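Local coordinates for probable glutamine-binding lipoprotein GlnH (GLNBP) (Mycobacterium tuberculosis, PDB 6H20) that binds amino acids, with asparagine held here, as a solute-binding lipoprotein reported to be aspartate-specific and probably regulating protein kinase G and glutamate metabolism, at residues A214-V217 with E218-P221; N251-L254 with E255-R258; D260-W263 with N264-R268. One frame throughout, in Å; residues are numbered along the deposited sequence.

Contact 1 (A214-V217 with E218-P221); sequences AGLV and EEDP
Leu216 and Glu219 both turn CG anti to the carbonyl carbon (chi1 -58° and -68°), which brings the two side chains across each other at a slant, Leu216 CD2 lying 3.8 Å from Glu219 OE2. The Glu219 chain then runs extended past the Gly215 carbonyl. The same first torsion sets Glu218 CG 3.2 Å from Ala214 O, and a bend at chi2 then leads the carboxylate away. Beneath these side chains the final turn of helix 210-219 is coming undone. Glu218 N makes a sound bond to Ala214 O (3.0 Å), but Glu219 N has only weak bonds to Gly215 O and Leu216 O. Asp220 N likewise splits weakly between Leu216 O and Val217 O, just where the chain leaves helical geometry. Pro221 has no N-H to give Val217 O, although its ring packs there, CD 3.8 Å from that oxygen. Leu216 also packs on Leu195 and Leu146, about 10 Å from the bound asparagine, while Asn62 ND2 donates to Gly215 O. Three acidic residues thus follow one another at the carbonyl end of a helix, a setting that would probably disfavour their negative charge slightly, and solvent around the exposed glutamates should ease the cost.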
loop_
_atom_site.group_PDB
_atom_site.type_symbol
_atom_site.label_atom_id
_atom_site.label_comp_id
_atom_site.label_asym_id
_atom_site.label_seq_id
_atom_site.Cartn_x
_atom_site.Cartn_y
_atom_site.Cartn_z
ATOM N N ALA A 214 4.025 -4.109 10.606
ATOM C CA ALA A 214 4.003 -3.379 11.872
ATOM C C ALA A 214 2.578 -3.163 12.369
ATOM O O ALA A 214 2.321 -3.209 13.580
ATOM C CB ALA A 214 4.736 -2.044 11.721
ATOM N N GLY A 215 1.634 -2.941 11.452
ATOM C CA GLY A 215 0.241 -2.849 11.850
ATOM C C GLY A 215 -0.269 -4.149 12.442
ATOM O O GLY A 215 -1.066 -4.147 13.390
ATOM N N LEU A 216 0.180 -5.278 11.889
ATOM C CA LEU A 216 -0.197 -6.573 12.453
ATOM C C LEU A 216 0.432 -6.785 13.827
ATOM O O LEU A 216 -0.217 -7.332 14.736
ATOM C CB LEU A 216 0.178 -7.699 11.485
ATOM C CG LEU A 216 -0.456 -7.586 10.095
ATOM C CD1 LEU A 216 -0.097 -8.823 9.299
ATOM C CD2 LEU A 216 -1.966 -7.406 10.193
ATOM N N VAL A 217 1.690 -6.365 14.007
ATOM C CA VAL A 217 2.337 -6.465 15.319
ATOM C C VAL A 217 1.581 -5.654 16.358
ATOM O O VAL A 217 1.456 -6.062 17.517
ATOM C CB VAL A 217 3.810 -6.024 15.240
ATOM C CG1 VAL A 217 4.418 -5.888 16.647
ATOM C CG2 VAL A 217 4.610 -7.005 14.415
ATOM N N GLU A 218 1.087 -4.475 15.973
ATOM C CA GLU A 218 0.351 -3.656 16.931
ATOM C C GLU A 218 -0.894 -4.367 17.427
ATOM O O GLU A 218 -1.298 -4.178 18.581
ATOM C CB GLU A 218 -0.019 -2.306 16.314
ATOM C CG GLU A 218 1.172 -1.439 15.971
ATOM C CD GLU A 218 1.315 -0.240 16.885
ATOM O OE1 GLU A 218 0.884 -0.328 18.053
ATOM O OE2 GLU A 218 1.857 0.792 16.435
ATOM N N GLU A 219 -1.493 -5.212 16.592
ATOM C CA GLU A 219 -2.652 -5.987 17.013
ATOM C C GLU A 219 -2.267 -7.239 17.780
ATOM O O GLU A 219 -3.083 -7.745 18.558
ATOM C CB GLU A 219 -3.495 -6.361 15.793
ATOM C CG GLU A 219 -4.151 -5.145 15.147
ATOM C CD GLU A 219 -4.842 -5.442 13.828
ATOM O OE1 GLU A 219 -6.025 -5.066 13.688
ATOM O OE2 GLU A 219 -4.207 -6.021 12.924
ATOM N N ASP A 220 -1.054 -7.750 17.585
ATOM C CA ASP A 220 -0.648 -9.033 18.158
ATOM C C ASP A 220 0.826 -8.939 18.527
ATOM O O ASP A 220 1.698 -9.389 17.773
ATOM C CB ASP A 220 -0.874 -10.156 17.144
ATOM C CG ASP A 220 -0.665 -11.537 17.731
ATOM O OD1 ASP A 220 -0.140 -11.642 18.860
ATOM O OD2 ASP A 220 -1.005 -12.522 17.036
ATOM N N PRO A 221 1.144 -8.407 19.711
ATOM C CA PRO A 221 2.561 -8.208 20.068
ATOM C C PRO A 221 3.333 -9.494 20.341
ATOM O O PRO A 221 4.544 -9.426 20.594
ATOM C CB PRO A 221 2.497 -7.313 21.311
ATOM C CG PRO A 221 1.109 -6.767 21.331
ATOM C CD PRO A 221 0.234 -7.765 20.670
#

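Contact 2 (N251-L254 with E255-R258); sequences NGTL and ERIR
Arg258 lays one face of its guanidinium over Leu254, with NH1 3.6 Å from Leu254 CB and NH2 farther along near CD1. Its first torsion (chi1 -68°) sets CG anti to the carbonyl carbon, and the chain, extended from CG to NE, runs back along the helix, CG passing 3.2 Å from Leu254 O. At the guanidinium edge, in its plane, a water accepts from Arg258 NH1 at 3.0 Å and donates to Asn251 O at 2.8 Å, bridging almost two turns. That carbonyl also takes the backbone N-H of Glu255, so two donors grip it. NH2 of Arg258 is fixed by Val137 O and Thr136 OG1. Leu254 also lies alongside Ile257, pointing the same way, with its other methyl, CD2, 3.9 Å from Ile257 CD1. Ile257 CG1 sits between the backbone N and the carbonyl carbon (chi1 68°), close to the Thr253 and Leu254 carbonyls. Thr253 and Arg256 run side by side too, Thr253 CG2 4.1 Å from Arg256 NH2, and Ile257 CG2 lies over one face of that guanidinium, toward its rim. Arg256 is held by salt bridges to Glu84, Asp88 and Asp260, and Thr253 OG1 bonds to Asp88. The helix, regularly bonded from the N-H groups of Glu255 to Arg258 back to the carbonyls of Asn251 to Leu254, therefore carries two arginines packed on aliphatic groups. Arg256 spends its N-H groups on three carboxylates and Arg258 on a carbonyl, a hydroxyl and water, which should keep both guanidinium groups from turning.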
loop_
_atom_site.group_PDB
_atom_site.type_symbol
_atom_site.label_atom_id
_atom_site.label_comp_id
_atom_site.label_asym_id
_atom_site.label_seq_id
_atom_site.Cartn_x
_atom_site.Cartn_y
_atom_site.Cartn_z
ATOM N N ASN A 251 0.573 15.308 -7.115
ATOM C CA ASN A 251 1.978 15.578 -6.837
ATOM C C ASN A 251 2.162 16.944 -6.194
ATOM O O ASN A 251 3.079 17.123 -5.381
ATOM C CB ASN A 251 2.814 15.407 -8.107
ATOM C CG ASN A 251 2.960 13.946 -8.485
ATOM O OD1 ASN A 251 2.739 13.069 -7.641
ATOM N ND2 ASN A 251 3.353 13.670 -9.721
ATOM N N GLY A 252 1.297 17.908 -6.533
ATOM C CA GLY A 252 1.292 19.169 -5.814
ATOM C C GLY A 252 0.957 18.997 -4.341
ATOM O O GLY A 252 1.616 19.582 -3.471
ATOM N N THR A 253 -0.070 18.190 -4.037
ATOM C CA THR A 253 -0.392 17.894 -2.642
ATOM C C THR A 253 0.795 17.270 -1.933
ATOM O O THR A 253 1.107 17.626 -0.787
ATOM C CB THR A 253 -1.591 16.939 -2.552
ATOM O OG1 THR A 253 -2.718 17.517 -3.226
ATOM C CG2 THR A 253 -1.961 16.703 -1.089
ATOM N N LEU A 254 1.465 16.321 -2.592
ATOM C CA LEU A 254 2.589 15.670 -1.933
ATOM C C LEU A 254 3.736 16.648 -1.689
ATOM O O LEU A 254 4.364 16.607 -0.629
ATOM C CB LEU A 254 3.036 14.438 -2.720
ATOM C CG LEU A 254 1.952 13.357 -2.784
ATOM C CD1 LEU A 254 2.411 12.135 -3.578
ATOM C CD2 LEU A 254 1.465 12.944 -1.377
ATOM N N GLU A 255 4.022 17.542 -2.644
ATOM C CA GLU A 255 5.006 18.594 -2.379
ATOM C C GLU A 255 4.600 19.430 -1.174
ATOM O O GLU A 255 5.433 19.739 -0.306
ATOM C CB GLU A 255 5.168 19.512 -3.595
ATOM C CG GLU A 255 5.911 18.896 -4.781
ATOM C CD GLU A 255 7.420 18.889 -4.600
ATOM O OE1 GLU A 255 7.930 19.518 -3.638
ATOM O OE2 GLU A 255 8.100 18.262 -5.436
ATOM N N ARG A 256 3.319 19.799 -1.088
ATOM C CA ARG A 256 2.872 20.569 0.068
ATOM C C ARG A 256 3.138 19.829 1.371
ATOM O O ARG A 256 3.746 20.385 2.291
ATOM C CB ARG A 256 1.395 20.934 -0.036
ATOM C CG ARG A 256 0.982 21.779 1.155
ATOM C CD ARG A 256 -0.467 22.185 1.095
ATOM N NE ARG A 256 -1.429 21.080 1.037
ATOM C CZ ARG A 256 -1.813 20.351 2.086
ATOM N NH1 ARG A 256 -1.281 20.559 3.287
ATOM N NH2 ARG A 256 -2.733 19.402 1.931
ATOM N N ILE A 257 2.691 18.575 1.475
ATOM C CA ILE A 257 2.777 17.903 2.774
ATOM C C ILE A 257 4.208 17.513 3.129
ATOM O O ILE A 257 4.553 17.427 4.316
ATOM C CB ILE A 257 1.782 16.733 2.905
ATOM C CG1 ILE A 257 2.148 15.578 1.971
ATOM C CG2 ILE A 257 0.360 17.220 2.694
ATOM C CD1 ILE A 257 1.334 14.282 2.265
ATOM N N ARG A 258 5.068 17.259 2.136
ATOM C CA ARG A 258 6.466 16.985 2.472
ATOM C C ARG A 258 7.148 18.200 3.078
ATOM O O ARG A 258 8.091 18.051 3.864
ATOM C CB ARG A 258 7.259 16.542 1.245
ATOM C CG ARG A 258 6.858 15.187 0.697
ATOM C CD ARG A 258 7.897 14.721 -0.303
ATOM N NE ARG A 258 7.425 13.631 -1.148
ATOM C CZ ARG A 258 6.805 13.793 -2.318
ATOM N NH1 ARG A 258 6.552 15.013 -2.798
ATOM N NH2 ARG A 258 6.428 12.730 -3.014
HETATM O O HOH W 1 5.238 15.358 -5.525
#

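Contact 3 (D260-W263 with N264-R268); sequences DGTW and NTLYR
One face of the Trp263 indole is met by Tyr267 CB, and the two side chains run alongside, pointing the same way. Their ring planes are near parallel, at 28°, but slid so far apart that they barely overlap, with 5.4 Å between the centroids of the Tyr267 ring and the six-membered ring of Trp263. The touch is made by Trp263 CH2 against Tyr267 CD2, 3.6 Å apart. Four residues apart, they leave the same side of the helix, and matching first torsions, CG anti to the backbone N in both (chi1 -168° and -164°), turn the rings the same way. NE1 of Trp263 is taken by the carbonyl of Tyr138, while Leu139 packs on both rings; Pro280 and Pro281 meet the indole and Ala277 and Pro278 the tyrosine. Elsewhere on the turn Leu266 lies alongside Thr262, its CG 3.3 Å from Thr262 O and its CD1 4.1 Å from Thr262 CG2. Backbone bonds carry the helix from its start: Thr265 N reaches Gly261 O at 3.0 Å, and Leu266 N and Tyr267 N follow on Thr262 O and Trp263 O. Just ahead of it, Asp260 OD1 receives two donors from the same face of its carboxylate plane. Thr262 N lies 2.9 Å from Asp260 OD1, nearly in line with the C-O bond, and Thr262 OG1 2.7 Å from the same OD1, on the syn side but well out of that plane. Gly261, between the two residues, has a positive phi at which a CB would be jammed against the preceding carbonyl oxygen. An Asx turn closed by Asp260, with Gly261 at the N-cap, thus opens helix 262-270 and joins it to helix 244-259 in this family 3 solute-binding protein.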
loop_
_atom_site.group_PDB
_atom_site.type_symbol
_atom_site.label_atom_id
_atom_site.label_comp_id
_atom_site.label_asym_id
_atom_site.label_seq_id
_atom_site.Cartn_x
_atom_site.Cartn_y
_atom_site.Cartn_z
ATOM N N ASP A 260 5.423 21.201 4.460
ATOM C CA ASP A 260 4.704 22.015 5.428
ATOM C C ASP A 260 4.554 21.338 6.781
ATOM O O ASP A 260 3.818 21.840 7.633
ATOM C CB ASP A 260 3.361 22.512 4.871
ATOM C CG ASP A 260 2.261 21.452 4.862
ATOM O OD1 ASP A 260 2.481 20.281 5.277
ATOM O OD2 ASP A 260 1.129 21.798 4.437
ATOM N N GLY A 261 5.225 20.203 6.988
ATOM C CA GLY A 261 5.171 19.494 8.245
ATOM C C GLY A 261 4.095 18.432 8.329
ATOM O O GLY A 261 4.099 17.643 9.286
ATOM N N THR A 262 3.173 18.373 7.361
ATOM C CA THR A 262 2.049 17.443 7.470
ATOM C C THR A 262 2.503 15.995 7.354
ATOM O O THR A 262 2.040 15.133 8.110
ATOM C CB THR A 262 1.001 17.749 6.396
ATOM O OG1 THR A 262 0.494 19.074 6.583
ATOM C CG2 THR A 262 -0.159 16.768 6.495
ATOM N N TRP A 263 3.412 15.706 6.423
ATOM C CA TRP A 263 3.899 14.337 6.282
ATOM C C TRP A 263 4.542 13.860 7.578
ATOM O O TRP A 263 4.261 12.754 8.057
ATOM C CB TRP A 263 4.881 14.251 5.113
ATOM C CG TRP A 263 5.211 12.855 4.710
ATOM C CD1 TRP A 263 4.619 12.139 3.717
ATOM C CD2 TRP A 263 6.207 11.998 5.290
ATOM N NE1 TRP A 263 5.180 10.890 3.631
ATOM C CE2 TRP A 263 6.159 10.774 4.580
ATOM C CE3 TRP A 263 7.142 12.147 6.322
ATOM C CZ2 TRP A 263 7.000 9.705 4.878
ATOM C CZ3 TRP A 263 7.979 11.074 6.615
ATOM C CH2 TRP A 263 7.898 9.873 5.889
ATOM N N ASN A 264 5.393 14.698 8.175
ATOM C CA ASN A 264 6.020 14.328 9.443
ATOM C C ASN A 264 4.973 14.054 10.518
ATOM O O ASN A 264 5.090 13.090 11.293
ATOM C CB ASN A 264 6.952 15.455 9.886
ATOM C CG ASN A 264 7.665 15.140 11.177
ATOM O OD1 ASN A 264 8.637 14.380 11.195
ATOM N ND2 ASN A 264 7.176 15.708 12.273
ATOM N N THR A 265 3.941 14.894 10.580
ATOM C CA THR A 265 2.881 14.716 11.564
ATOM C C THR A 265 2.157 13.392 11.354
ATOM O O THR A 265 1.869 12.668 12.319
ATOM C CB THR A 265 1.917 15.901 11.475
ATOM O OG1 THR A 265 2.590 17.094 11.910
ATOM C CG2 THR A 265 0.676 15.676 12.323
ATOM N N LEU A 266 1.885 13.042 10.094
ATOM C CA LEU A 266 1.190 11.793 9.806
ATOM C C LEU A 266 2.052 10.581 10.122
ATOM O O LEU A 266 1.537 9.572 10.622
ATOM C CB LEU A 266 0.733 11.768 8.346
ATOM C CG LEU A 266 -0.328 12.807 7.990
ATOM C CD1 LEU A 266 -0.708 12.664 6.519
ATOM C CD2 LEU A 266 -1.555 12.665 8.883
ATOM N N TYR A 267 3.354 10.641 9.825
ATOM C CA TYR A 267 4.242 9.546 10.204
ATOM C C TYR A 267 4.251 9.361 11.713
ATOM O O TYR A 267 4.148 8.236 12.213
ATOM C CB TYR A 267 5.670 9.805 9.705
ATOM C CG TYR A 267 6.546 8.559 9.718
ATOM C CD1 TYR A 267 7.176 8.121 10.885
ATOM C CD2 TYR A 267 6.724 7.816 8.564
ATOM C CE1 TYR A 267 7.968 6.969 10.886
ATOM C CE2 TYR A 267 7.505 6.677 8.555
ATOM C CZ TYR A 267 8.121 6.257 9.708
ATOM O OH TYR A 267 8.893 5.116 9.661
ATOM N N ARG A 268 4.383 10.458 12.457
ATOM C CA ARG A 268 4.397 10.350 13.911
ATOM C C ARG A 268 3.054 9.864 14.444
ATOM O O ARG A 268 3.004 9.169 15.464
ATOM C CB ARG A 268 4.809 11.686 14.529
ATOM C CG ARG A 268 6.254 12.075 14.217
ATOM C CD ARG A 268 6.728 13.309 14.996
ATOM N NE ARG A 268 5.732 14.376 15.018
ATOM C CZ ARG A 268 4.901 14.601 16.030
ATOM N NH1 ARG A 268 4.949 13.830 17.110
ATOM N NH2 ARG A 268 4.018 15.590 15.961
#

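In the fold
All three contacts are local and lie on outer helices. Contact 2 is the most enclosed, with four buried residues and none exposed; contact 1 has three exposed and contact 3 two. Contacts 2 and 3 are neighbours, centres 11 Å apart, on consecutive helices tied by a backbone bond from Trp263 N to Ile257 O (2.9 Å) and by Thr262 packing on Ile257; helix 77-90 packs against both. Contact 1 stands apart, 22 Å from contact 3 and 29 Å from contact 2 between centres, though strand 139-148 touches contacts 1 and 3. It marks the loosely bonded C-terminal end of a helix, contact 2 the regular later half of one, rich in charge pairs, and contact 3 a capped start with aromatic packing.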